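Local atomic coordinates of glutathione S-transferase enzyme with thioredoxin-like domain (Xenorhabdus nematophila, PDB entry 4L8E), a protein that probably uses glutathione as a cosubstrate, as glutathione transferases do when joining it to electrophiles, and binds two glutathione molecules per subunit. Residues Pro57-Ile60 and Ser61-Asp64; Gly140-His143 and His144-Tyr148; Leu128-Val132 and Ala133-Pro137. All blocks are in the same frame, centred on the assembly; numbering follows the deposited sequence.

Contact 1. Residues Pro57-Ile60 and Ser61-Asp64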
ATOM      1  N   PRO A  57     -20.514  -1.651 -12.979  1.00 20.60           N
ATOM      2  CA  PRO A  57     -20.131  -0.253 -12.774  1.00 21.88           C
ATOM      3  C   PRO A  57     -20.610   0.294 -11.454  1.00 25.44           C
ATOM      4  O   PRO A  57     -21.777   0.130 -11.083  1.00 28.18           O
ATOM      5  CB  PRO A  57     -20.872   0.471 -13.912  1.00 29.40           C
ATOM      6  CG  PRO A  57     -21.982  -0.435 -14.255  1.00 31.24           C
ATOM      7  CD  PRO A  57     -21.456  -1.801 -14.100  1.00 27.84           C
ATOM      8  N   ILE A  58     -19.713   0.980 -10.770  1.00 18.85           N
ATOM      9  CA  ILE A  58     -20.016   1.664  -9.526  1.00 19.36           C
ATOM     10  C   ILE A  58     -19.869   3.144  -9.822  1.00 21.44           C
ATOM     11  O   ILE A  58     -18.786   3.624 -10.130  1.00 22.69           O
ATOM     12  CB  ILE A  58     -19.059   1.201  -8.386  1.00 22.25           C
ATOM     13  CG1 ILE A  58     -19.270  -0.280  -8.059  1.00 22.36           C
ATOM     14  CG2 ILE A  58     -19.195   2.087  -7.119  1.00 21.72           C
ATOM     15  CD1 ILE A  58     -20.660  -0.649  -7.542  1.00 28.15           C
ATOM     16  N   ASP A  59     -20.981   3.881  -9.758  1.00 21.01           N
ATOM     17  CA  ASP A  59     -20.942   5.300 -10.023  1.00 21.40           C
ATOM     18  C   ASP A  59     -20.497   6.000  -8.761  1.00 21.18           C
ATOM     19  O   ASP A  59     -21.294   6.216  -7.861  1.00 21.47           O
ATOM     20  CB  ASP A  59     -22.334   5.788 -10.455  1.00 20.61           C
ATOM     21  CG  ASP A  59     -22.350   7.252 -10.855  1.00 27.78           C
ATOM     22  OD1 ASP A  59     -21.408   7.984 -10.486  1.00 26.01           O
ATOM     23  OD2 ASP A  59     -23.342   7.675 -11.499  1.00 29.44           O
ATOM     24  N   ILE A  60     -19.200   6.298  -8.661  1.00 20.16           N
ATOM     25  CA  ILE A  60     -18.688   6.859  -7.436  1.00 19.01           C
ATOM     26  C   ILE A  60     -19.153   8.309  -7.254  1.00 21.68           C
ATOM     27  O   ILE A  60     -19.176   8.797  -6.141  1.00 22.75           O
ATOM     28  CB  ILE A  60     -17.145   6.682  -7.294  1.00 21.12           C
ATOM     29  CG1 ILE A  60     -16.391   7.248  -8.476  1.00 27.54           C
ATOM     30  CG2 ILE A  60     -16.810   5.198  -7.124  1.00 21.54           C
ATOM     31  CD1 ILE A  60     -14.850   7.127  -8.293  1.00 38.85           C
ATOM     32  N   SER A  61     -19.589   8.980  -8.321  1.00 19.39           N
ATOM     33  CA  SER A  61     -20.134  10.317  -8.140  1.00 18.63           C
ATOM     34  C   SER A  61     -21.540  10.251  -7.531  1.00 19.18           C
ATOM     35  O   SER A  61     -22.051  11.215  -6.949  1.00 23.94           O
ATOM     36  CB  SER A  61     -20.151  11.076  -9.469  1.00 23.56           C
ATOM     37  OG  SER A  61     -21.173  10.615 -10.328  1.00 30.64           O
ATOM     38  N   ALA A  62     -22.187   9.102  -7.696  1.00 20.67           N
ATOM     39  CA  ALA A  62     -23.557   8.922  -7.207  1.00 20.37           C
ATOM     40  C   ALA A  62     -23.585   8.327  -5.794  1.00 22.65           C
ATOM     41  O   ALA A  62     -24.648   8.216  -5.184  1.00 24.55           O
ATOM     42  CB  ALA A  62     -24.320   8.033  -8.146  1.00 21.12           C
ATOM     43  N   GLY A  63     -22.422   7.945  -5.275  1.00 20.45           N
ATOM     44  CA  GLY A  63     -22.372   7.309  -3.973  1.00 19.51           C
ATOM     45  C   GLY A  63     -22.733   5.832  -3.959  1.00 22.25           C
ATOM     46  O   GLY A  63     -23.070   5.289  -2.912  1.00 21.54           O
ATOM     47  N   ASP A  64     -22.646   5.164  -5.109  1.00 21.77           N
ATOM     48  CA  ASP A  64     -22.951   3.731  -5.188  1.00 26.45           C
ATOM     49  C   ASP A  64     -22.039   2.944  -4.254  1.00 22.09           C
ATOM     50  O   ASP A  64     -22.382   1.862  -3.823  1.00 21.95           O
ATOM     51  CB  ASP A  64     -22.713   3.182  -6.612  1.00 25.95           C
ATOM     52  CG  ASP A  64     -23.827   3.515  -7.613  1.00 33.36           C
ATOM     53  OD1 ASP A  64     -24.885   4.132  -7.270  1.00 29.35           O
ATOM     54  OD2 ASP A  64     -23.642   3.131  -8.811  1.00 32.42           O
TER
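D59 and D64 hold each other across a surface loop of the thioredoxin-like domain that follows strand 54-57 and contains a type I beta turn from D59 to A62. The D59 carbonyl closes the turn. Its oxygen O accepts the backbone N of A62 at 3.0 Å and the backbone N of D64 at 3.2 Å, the two donors arriving from opposite faces of the carbonyl plane. In return the carboxylate of D64 reaches back to the start of the turn, where its OD2 takes the amide N of D59 at 2.9 Å in a fairly straight bond that meets the oxygen from above the carboxylate plane.

The D59 side chain gathers the donors of the turn. Because CG is anti to the backbone N (chi1 -176°), the carboxylate folds over the following residues: the hydroxyl OG of S61 donates to the syn lone pair of D59 OD1 at 2.6 Å, and the backbone N atoms of S61 and A62 make weak bonds to the same oxygen, as in an Asx turn. The methyl CB of A62 lies 3.4 Å from D59 CG. G63 continues the chain with a positive phi of 80°, turning it toward helix 68-73.

Further out, I58 is hydrogen-bonded through its backbone to Y33, joining the loop to the neighbouring strand, and the carbonyl of I60 accepts from NE2 of Q65. I60 also touches a bound glutathione, so this turn borders its pocket. The branch methyl CG2 of I58 rests 3.7 Å from CB of D64.

Contact 2. Residues Gly140-His143 and His144-Tyr148; sequences GQNH and HFNRY. With GSH (glutathione), chain B.
G140 to F145 are the last turns of helix 118-145, in the all-helical C-terminal domain of the glutathione transferase fold, and N146 to Y148 lead out of it through a type I turn from F145 to Y148. The last regular steps run from H144 N to G140 O at 3.0 Å, from F145 N to Q141 O at 2.9 Å and from N146 N to N142 O at 3.1 Å. N146 N also makes a weak bond to H143 O.

On one flank the amides of N142 and N146 meet with their planes 75° apart. N142 OD1 lies 2.8 Å from N146 ND2, but the angle is too poor for a hydrogen bond; the amide nitrogen of N142 is instead engaged by S164 and Q203. Q141 faces the dimer partner, where its OE1 accepts from Y160 and R159 of the second subunit while its NE2 donates to the P137 carbonyl. At G140 the lack of a side chain lets the glutathione carbonyl O2 approach CA to 3.2 Å. H143 lines the pocket of another glutathione and packs its ring against W196 and H202.

At the helix end the rings of H144 and F145 are joined by that of Y148, just past it. CD2 of H144 stands 3.9 Å above the centre of the F145 ring, and CD1 of F145 in turn covers the rim of one face of Y148. A trans first torsion (chi1 176°) places the H144 imidazole over F145 and within range of the tyrosine hydroxyl. There H144 NE2 and Y148 OH share a hydrogen bond of 2.7 Å.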
ATOM      1  N   GLY A 140      -2.882  11.219  -5.530  1.00 15.54           N
ATOM      2  CA  GLY A 140      -4.302  11.428  -5.296  1.00 15.15           C
ATOM      3  C   GLY A 140      -4.558  12.677  -4.464  1.00 18.81           C
ATOM      4  O   GLY A 140      -5.588  13.326  -4.611  1.00 16.49           O
ATOM      5  N   GLN A 141      -3.639  13.013  -3.561  1.00 17.74           N
ATOM      6  CA  GLN A 141      -3.827  14.235  -2.773  1.00 17.96           C
ATOM      7  C   GLN A 141      -3.521  15.428  -3.667  1.00 18.41           C
ATOM      8  O   GLN A 141      -4.156  16.486  -3.570  1.00 19.82           O
ATOM      9  CB  GLN A 141      -2.916  14.270  -1.549  1.00 19.79           C
ATOM     10  CG  GLN A 141      -3.019  13.065  -0.651  1.00 16.78           C
ATOM     11  CD  GLN A 141      -4.451  12.627  -0.411  1.00 19.74           C
ATOM     12  OE1 GLN A 141      -5.253  13.372   0.146  1.00 20.25           O
ATOM     13  NE2 GLN A 141      -4.784  11.398  -0.842  1.00 20.76           N
ATOM     14  N   ASN A 142      -2.529  15.254  -4.533  1.00 17.90           N
ATOM     15  CA  ASN A 142      -2.230  16.232  -5.570  1.00 18.73           C
ATOM     16  C   ASN A 142      -3.484  16.483  -6.396  1.00 20.90           C
ATOM     17  O   ASN A 142      -3.894  17.640  -6.588  1.00 22.25           O
ATOM     18  CB  ASN A 142      -1.024  15.753  -6.394  1.00 20.51           C
ATOM     19  CG  ASN A 142      -0.727  16.619  -7.588  1.00 31.17           C
ATOM     20  OD1 ASN A 142      -1.626  17.077  -8.300  1.00 28.38           O
ATOM     21  ND2 ASN A 142       0.554  16.834  -7.838  1.00 25.71           N
ATOM     22  N   HIS A 143      -4.140  15.415  -6.855  1.00 19.37           N
ATOM     23  CA  HIS A 143      -5.381  15.583  -7.622  1.00 20.70           C
ATOM     24  C   HIS A 143      -6.404  16.365  -6.801  1.00 23.80           C
ATOM     25  O   HIS A 143      -7.082  17.276  -7.314  1.00 24.15           O
ATOM     26  CB  HIS A 143      -5.985  14.219  -7.995  1.00 19.08           C
ATOM     27  CG  HIS A 143      -5.235  13.496  -9.073  1.00 21.79           C
ATOM     28  ND1 HIS A 143      -5.746  12.382  -9.712  1.00 25.41           N
ATOM     29  CD2 HIS A 143      -4.026  13.736  -9.639  1.00 23.65           C
ATOM     30  CE1 HIS A 143      -4.875  11.959 -10.619  1.00 23.18           C
ATOM     31  NE2 HIS A 143      -3.828  12.760 -10.596  1.00 24.06           N
ATOM     32  N   HIS A 144      -6.547  15.999  -5.531  1.00 20.03           N
ATOM     33  CA  HIS A 144      -7.576  16.612  -4.701  1.00 18.70           C
ATOM     34  C   HIS A 144      -7.343  18.096  -4.565  1.00 19.50           C
ATOM     35  O   HIS A 144      -8.271  18.887  -4.748  1.00 20.03           O
ATOM     36  CB  HIS A 144      -7.661  15.988  -3.295  1.00 21.35           C
ATOM     37  CG  HIS A 144      -8.656  16.677  -2.410  1.00 21.21           C
ATOM     38  ND1 HIS A 144     -10.013  16.507  -2.569  1.00 20.74           N
ATOM     39  CD2 HIS A 144      -8.504  17.594  -1.418  1.00 21.61           C
ATOM     40  CE1 HIS A 144     -10.655  17.253  -1.686  1.00 23.57           C
ATOM     41  NE2 HIS A 144      -9.766  17.934  -0.987  1.00 22.62           N
ATOM     42  N   PHE A 145      -6.108  18.502  -4.248  1.00 18.92           N
ATOM     43  CA  PHE A 145      -5.904  19.924  -3.984  1.00 20.23           C
ATOM     44  C   PHE A 145      -5.874  20.778  -5.254  1.00 21.10           C
ATOM     45  O   PHE A 145      -5.960  22.003  -5.199  1.00 21.70           O
ATOM     46  CB  PHE A 145      -4.702  20.140  -3.067  1.00 22.45           C
ATOM     47  CG  PHE A 145      -4.997  19.799  -1.631  1.00 23.25           C
ATOM     48  CD1 PHE A 145      -5.732  20.668  -0.832  1.00 22.91           C
ATOM     49  CD2 PHE A 145      -4.566  18.590  -1.090  1.00 19.53           C
ATOM     50  CE1 PHE A 145      -6.028  20.337   0.493  1.00 26.40           C
ATOM     51  CE2 PHE A 145      -4.847  18.254   0.212  1.00 20.51           C
ATOM     52  CZ  PHE A 145      -5.579  19.131   1.014  1.00 23.02           C
ATOM     53  N   ASN A 146      -5.799  20.129  -6.410  1.00 22.29           N
ATOM     54  CA  ASN A 146      -5.953  20.851  -7.669  1.00 24.54           C
ATOM     55  C   ASN A 146      -7.409  21.248  -7.938  1.00 21.81           C
ATOM     56  O   ASN A 146      -7.685  21.930  -8.918  1.00 24.60           O
ATOM     57  CB  ASN A 146      -5.341  20.058  -8.838  1.00 31.63           C
ATOM     58  CG  ASN A 146      -3.824  20.245  -8.930  1.00 44.01           C
ATOM     59  OD1 ASN A 146      -3.302  21.312  -8.605  1.00 49.18           O
ATOM     60  ND2 ASN A 146      -3.116  19.210  -9.375  1.00 57.19           N
ATOM     61  N   ARG A 147      -8.314  20.828  -7.053  1.00 21.57           N
ATOM     62  CA  ARG A 147      -9.723  21.216  -7.140  1.00 24.35           C
ATOM     63  C   ARG A 147      -9.969  22.550  -6.451  1.00 23.16           C
ATOM     64  O   ARG A 147     -11.090  23.086  -6.485  1.00 24.38           O
ATOM     65  CB  ARG A 147     -10.624  20.134  -6.511  1.00 23.99           C
ATOM     66  CG  ARG A 147     -10.450  18.758  -7.125  1.00 24.21           C
ATOM     67  CD  ARG A 147     -11.141  17.667  -6.320  1.00 27.07           C
ATOM     68  NE  ARG A 147     -12.588  17.758  -6.413  1.00 31.16           N
ATOM     69  CZ  ARG A 147     -13.355  17.061  -7.244  1.00 25.44           C
ATOM     70  NH1 ARG A 147     -12.838  16.157  -8.077  1.00 31.51           N
ATOM     71  NH2 ARG A 147     -14.654  17.247  -7.215  1.00 35.27           N
ATOM     72  N   TYR A 148      -8.916  23.115  -5.856  1.00 22.94           N
ATOM     73  CA  TYR A 148      -9.032  24.382  -5.162  1.00 24.06           C
ATOM     74  C   TYR A 148      -8.241  25.467  -5.892  1.00 28.28           C
ATOM     75  O   TYR A 148      -7.283  25.189  -6.625  1.00 27.17           O
ATOM     76  CB  TYR A 148      -8.448  24.321  -3.746  1.00 27.01           C
ATOM     77  CG  TYR A 148      -8.910  23.247  -2.772  1.00 22.77           C
ATOM     78  CD1 TYR A 148      -9.400  23.604  -1.525  1.00 30.67           C
ATOM     79  CD2 TYR A 148      -8.840  21.900  -3.080  1.00 23.26           C
ATOM     80  CE1 TYR A 148      -9.799  22.638  -0.597  1.00 22.53           C
ATOM     81  CE2 TYR A 148      -9.236  20.924  -2.152  1.00 22.52           C
ATOM     82  CZ  TYR A 148      -9.710  21.317  -0.909  1.00 21.09           C
ATOM     83  OH  TYR A 148     -10.101  20.387   0.041  1.00 27.76           O
TER
HETATM   84  N1  GSH B 301     -12.875  10.587  -1.205  1.00 25.27           N
HETATM   85  CA1 GSH B 301     -11.838  10.716  -2.159  1.00 27.91           C
HETATM   86  C1  GSH B 301     -11.078  11.985  -1.888  1.00 43.39           C
HETATM   87  O11 GSH B 301     -11.647  12.955  -1.296  1.00 37.00           O
HETATM   88  O12 GSH B 301      -9.869  12.090  -2.272  1.00 37.30           O
HETATM   89  CB1 GSH B 301     -12.437  10.781  -3.511  1.00 23.03           C
HETATM   90  CG1 GSH B 301     -11.409  10.936  -4.615  1.00 23.10           C
HETATM   91  CD1 GSH B 301     -10.703   9.629  -4.913  1.00 21.86           C
HETATM   92  OE1 GSH B 301     -11.223   8.565  -4.656  1.00 22.69           O
HETATM   93  N2  GSH B 301      -9.379   9.694  -5.500  1.00 21.84           N
HETATM   94  CA2 GSH B 301      -8.657   8.506  -5.815  1.00 18.94           C
HETATM   95  C2  GSH B 301      -7.389   8.504  -4.974  1.00 17.37           C
HETATM   96  O2  GSH B 301      -6.781   9.536  -4.655  1.00 19.79           O
HETATM   97  CB2 GSH B 301      -8.278   8.454  -7.249  1.00 22.49           C
HETATM   98  SG2 GSH B 301      -9.734   8.273  -8.290  1.00 30.91           S
HETATM   99  N3  GSH B 301      -6.888   7.259  -4.502  1.00 17.63           N
HETATM  100  CA3 GSH B 301      -5.689   7.265  -3.699  1.00 17.61           C
HETATM  101  C3  GSH B 301      -4.973   5.988  -3.882  1.00 18.65           C
HETATM  102  O31 GSH B 301      -5.088   5.360  -4.965  1.00 17.29           O
HETATM  103  O32 GSH B 301      -4.260   5.555  -2.931  1.00 17.48           O

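Contact 3. Residues Leu128-Val132 and Ala133-Pro137. With GSH (glutathione), chain B.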
ATOM      1  N   LEU A 128       5.350  -2.749  -6.264  1.00 12.59           N
ATOM      2  CA  LEU A 128       3.895  -2.744  -6.080  1.00 11.90           C
ATOM      3  C   LEU A 128       3.490  -2.044  -4.784  1.00 12.69           C
ATOM      4  O   LEU A 128       2.596  -1.177  -4.775  1.00 11.98           O
ATOM      5  CB  LEU A 128       3.354  -4.167  -6.116  1.00 11.93           C
ATOM      6  CG  LEU A 128       1.852  -4.333  -5.846  1.00 14.05           C
ATOM      7  CD1 LEU A 128       1.030  -3.657  -6.929  1.00 15.57           C
ATOM      8  CD2 LEU A 128       1.484  -5.795  -5.736  1.00 13.45           C
ATOM      9  N   PHE A 129       4.089  -2.458  -3.675  1.00 12.15           N
ATOM     10  CA  PHE A 129       3.810  -1.814  -2.407  1.00 11.02           C
ATOM     11  C   PHE A 129       4.143  -0.318  -2.439  1.00 12.14           C
ATOM     12  O   PHE A 129       3.393   0.510  -1.880  1.00 12.23           O
ATOM     13  CB  PHE A 129       4.519  -2.542  -1.243  1.00 11.57           C
ATOM     14  CG  PHE A 129       3.767  -3.733  -0.734  1.00 12.39           C
ATOM     15  CD1 PHE A 129       2.775  -3.566   0.231  1.00 15.64           C
ATOM     16  CD2 PHE A 129       4.053  -5.020  -1.181  1.00 13.86           C
ATOM     17  CE1 PHE A 129       2.063  -4.667   0.742  1.00 15.61           C
ATOM     18  CE2 PHE A 129       3.356  -6.116  -0.691  1.00 13.75           C
ATOM     19  CZ  PHE A 129       2.363  -5.939   0.286  1.00 14.29           C
ATOM     20  N   TRP A 130       5.252   0.046  -3.081  1.00 13.05           N
ATOM     21  CA  TRP A 130       5.653   1.455  -3.178  1.00  9.88           C
ATOM     22  C   TRP A 130       4.554   2.253  -3.895  1.00 10.46           C
ATOM     23  O   TRP A 130       4.193   3.359  -3.466  1.00 12.00           O
ATOM     24  CB  TRP A 130       6.960   1.619  -3.931  1.00 11.84           C
ATOM     25  CG  TRP A 130       7.332   3.023  -4.284  1.00 11.10           C
ATOM     26  CD1 TRP A 130       7.951   3.933  -3.488  1.00 12.80           C
ATOM     27  CD2 TRP A 130       7.079   3.683  -5.528  1.00 13.63           C
ATOM     28  NE1 TRP A 130       8.128   5.117  -4.160  1.00 15.75           N
ATOM     29  CE2 TRP A 130       7.614   4.980  -5.427  1.00 12.43           C
ATOM     30  CE3 TRP A 130       6.502   3.286  -6.727  1.00 13.18           C
ATOM     31  CZ2 TRP A 130       7.557   5.898  -6.478  1.00 15.52           C
ATOM     32  CZ3 TRP A 130       6.447   4.203  -7.773  1.00 13.00           C
ATOM     33  CH2 TRP A 130       6.965   5.485  -7.643  1.00 14.62           C
ATOM     34  N   GLN A 131       3.984   1.648  -4.930  1.00 12.71           N
ATOM     35  CA  GLN A 131       2.881   2.301  -5.669  1.00 11.94           C
ATOM     36  C   GLN A 131       1.656   2.496  -4.790  1.00 11.14           C
ATOM     37  O   GLN A 131       1.101   3.602  -4.740  1.00 13.12           O
ATOM     38  CB  GLN A 131       2.490   1.528  -6.935  1.00 12.16           C
ATOM     39  CG  GLN A 131       1.532   2.279  -7.830  1.00 11.75           C
ATOM     40  CD  GLN A 131       0.111   2.290  -7.318  1.00 11.42           C
ATOM     41  OE1 GLN A 131      -0.407   1.261  -6.910  1.00 13.49           O
ATOM     42  NE2 GLN A 131      -0.544   3.472  -7.365  1.00 13.04           N
ATOM     43  N   VAL A 132       1.196   1.430  -4.118  1.00 12.12           N
ATOM     44  CA  VAL A 132      -0.073   1.531  -3.406  1.00 13.22           C
ATOM     45  C   VAL A 132       0.045   2.391  -2.146  1.00 13.14           C
ATOM     46  O   VAL A 132      -0.938   2.967  -1.700  1.00 12.05           O
ATOM     47  CB  VAL A 132      -0.688   0.162  -3.073  1.00 12.47           C
ATOM     48  CG1 VAL A 132      -0.979  -0.638  -4.363  1.00 15.62           C
ATOM     49  CG2 VAL A 132       0.166  -0.615  -2.138  1.00 15.78           C
ATOM     50  N   ALA A 133       1.254   2.476  -1.589  1.00 11.11           N
ATOM     51  CA  ALA A 133       1.486   3.177  -0.331  1.00 11.01           C
ATOM     52  C   ALA A 133       1.942   4.613  -0.491  1.00 11.50           C
ATOM     53  O   ALA A 133       1.786   5.438   0.436  1.00 14.90           O
ATOM     54  CB  ALA A 133       2.507   2.393   0.535  1.00 15.05           C
ATOM     55  N   GLY A 134       2.546   4.920  -1.634  1.00 15.96           N
ATOM     56  CA  GLY A 134       3.118   6.244  -1.846  1.00 14.40           C
ATOM     57  C   GLY A 134       2.665   6.903  -3.144  1.00 13.96           C
ATOM     58  O   GLY A 134       2.100   7.996  -3.111  1.00 15.89           O
ATOM     59  N   PHE A 135       2.901   6.264  -4.285  1.00 13.52           N
ATOM     60  CA  PHE A 135       2.639   6.906  -5.572  1.00 15.30           C
ATOM     61  C   PHE A 135       1.138   7.264  -5.719  1.00 14.86           C
ATOM     62  O   PHE A 135       0.754   8.414  -5.984  1.00 16.41           O
ATOM     63  CB  PHE A 135       3.147   5.986  -6.692  1.00 15.64           C
ATOM     64  CG  PHE A 135       3.352   6.679  -8.033  1.00 15.03           C
ATOM     65  CD1 PHE A 135       4.350   7.622  -8.174  1.00 14.50           C
ATOM     66  CD2 PHE A 135       2.560   6.366  -9.142  1.00 14.24           C
ATOM     67  CE1 PHE A 135       4.572   8.252  -9.379  1.00 16.76           C
ATOM     68  CE2 PHE A 135       2.787   6.990 -10.361  1.00 14.92           C
ATOM     69  CZ  PHE A 135       3.802   7.940 -10.477  1.00 15.54           C
ATOM     70  N   GLY A 136       0.284   6.274  -5.541  1.00 13.36           N
ATOM     71  CA  GLY A 136      -1.147   6.504  -5.605  1.00 13.60           C
ATOM     72  C   GLY A 136      -1.666   7.458  -4.534  1.00 17.37           C
ATOM     73  O   GLY A 136      -2.375   8.444  -4.822  1.00 16.13           O
ATOM     74  N   PRO A 137      -1.367   7.169  -3.271  1.00 14.14           N
ATOM     75  CA  PRO A 137      -1.963   8.017  -2.253  1.00 14.28           C
ATOM     76  C   PRO A 137      -1.528   9.466  -2.382  1.00 15.81           C
ATOM     77  O   PRO A 137      -2.343  10.356  -2.230  1.00 15.62           O
ATOM     78  CB  PRO A 137      -1.446   7.399  -0.951  1.00 17.58           C
ATOM     79  CG  PRO A 137      -1.328   5.963  -1.294  1.00 13.75           C
ATOM     80  CD  PRO A 137      -0.824   5.930  -2.694  1.00 13.19           C
TER
HETATM   81  N1  GSH B 301     -12.875  10.587  -1.205  1.00 25.27           N
HETATM   82  CA1 GSH B 301     -11.838  10.716  -2.159  1.00 27.91           C
HETATM   83  C1  GSH B 301     -11.078  11.985  -1.888  1.00 43.39           C
HETATM   84  O11 GSH B 301     -11.647  12.955  -1.296  1.00 37.00           O
HETATM   85  O12 GSH B 301      -9.869  12.090  -2.272  1.00 37.30           O
HETATM   86  CB1 GSH B 301     -12.437  10.781  -3.511  1.00 23.03           C
HETATM   87  CG1 GSH B 301     -11.409  10.936  -4.615  1.00 23.10           C
HETATM   88  CD1 GSH B 301     -10.703   9.629  -4.913  1.00 21.86           C
HETATM   89  OE1 GSH B 301     -11.223   8.565  -4.656  1.00 22.69           O
HETATM   90  N2  GSH B 301      -9.379   9.694  -5.500  1.00 21.84           N
HETATM   91  CA2 GSH B 301      -8.657   8.506  -5.815  1.00 18.94           C
HETATM   92  C2  GSH B 301      -7.389   8.504  -4.974  1.00 17.37           C
HETATM   93  O2  GSH B 301      -6.781   9.536  -4.655  1.00 19.79           O
HETATM   94  CB2 GSH B 301      -8.278   8.454  -7.249  1.00 22.49           C
HETATM   95  SG2 GSH B 301      -9.734   8.273  -8.290  1.00 30.91           S
HETATM   96  N3  GSH B 301      -6.888   7.259  -4.502  1.00 17.63           N
HETATM   97  CA3 GSH B 301      -5.689   7.265  -3.699  1.00 17.61           C
HETATM   98  C3  GSH B 301      -4.973   5.988  -3.882  1.00 18.65           C
HETATM   99  O31 GSH B 301      -5.088   5.360  -4.965  1.00 17.29           O
HETATM  100  O32 GSH B 301      -4.260   5.555  -2.931  1.00 17.48           O
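W130 and Q131 offer their backbone carbonyls to donors five residues on, making a pi-type turn in the middle of helix 118-145. W130 O is gripped twice, by G134 N at 2.9 Å in the ordinary alpha-helical step and by F135 N at 3.3 Å in the wider one. Q131 O accepts the amide N of G136 at 2.9 Å, with the donor lying in the carbonyl plane. Just before this bulge A133 N still bonds to F129 O at 2.9 Å. P137 has no N-H to give to the preceding turn; instead its ring carbon CG is pressed tightly to 3.0 Å from V132 O, and the helix is kinked here, the axes of the short segments 128-132 and 133-137 lying 38° apart.

The side-chain polar ends find partners beyond the bulge. Q131 OE1 accepts from K41, itself a glutathione-pocket residue, and W130 NE1 makes a weak hydrogen bond to N76 of the second subunit. Glutathione brings its carboxylate oxygen O32 within 3.3 Å of P137 N, which as a proline nitrogen cannot donate, so this close approach is not a hydrogen bond from P137.

W130 and F135 carry the apolar side of the contact. With CG trans to the backbone N (chi1 170°), the indole extends along the helix until F135 CB sits over its six-membered ring, a CH-pi contact 4.1 Å from the ring centroid. The two planes are only 27° from parallel but well offset, and the closest touch is W130 CH2 to F135 CD1 at 3.4 Å.

This kinked stretch is buried between neighbouring helices and the dimer interface: W130 packs on helix 154-175, Q131 on helix 188-197 and F135 on both, while F129 stacks on its counterpart in the second subunit.

In the fold
Contact 1 comes first along the chain, in the thioredoxin-like domain between strand 54-57 and helix 68-73. Contacts 3 and 2 follow in that order and adjoin one another on helix 118-145 of the helical domain, their centres about 17 Å apart. From contact 1 the centres lie about 20 Å from contact 2 and about 24 Å from contact 3, and it touches neither. Contact 3 is nearest the middle of the chain, whereas contact 1 is at the surface. All three reach bound glutathione, so the glutathione sites draw on both domains, though the one at I60 is lined by residues of the thioredoxin-like domain; contacts 2 and 3 also meet the second subunit, tying the long helix to the dimer interface.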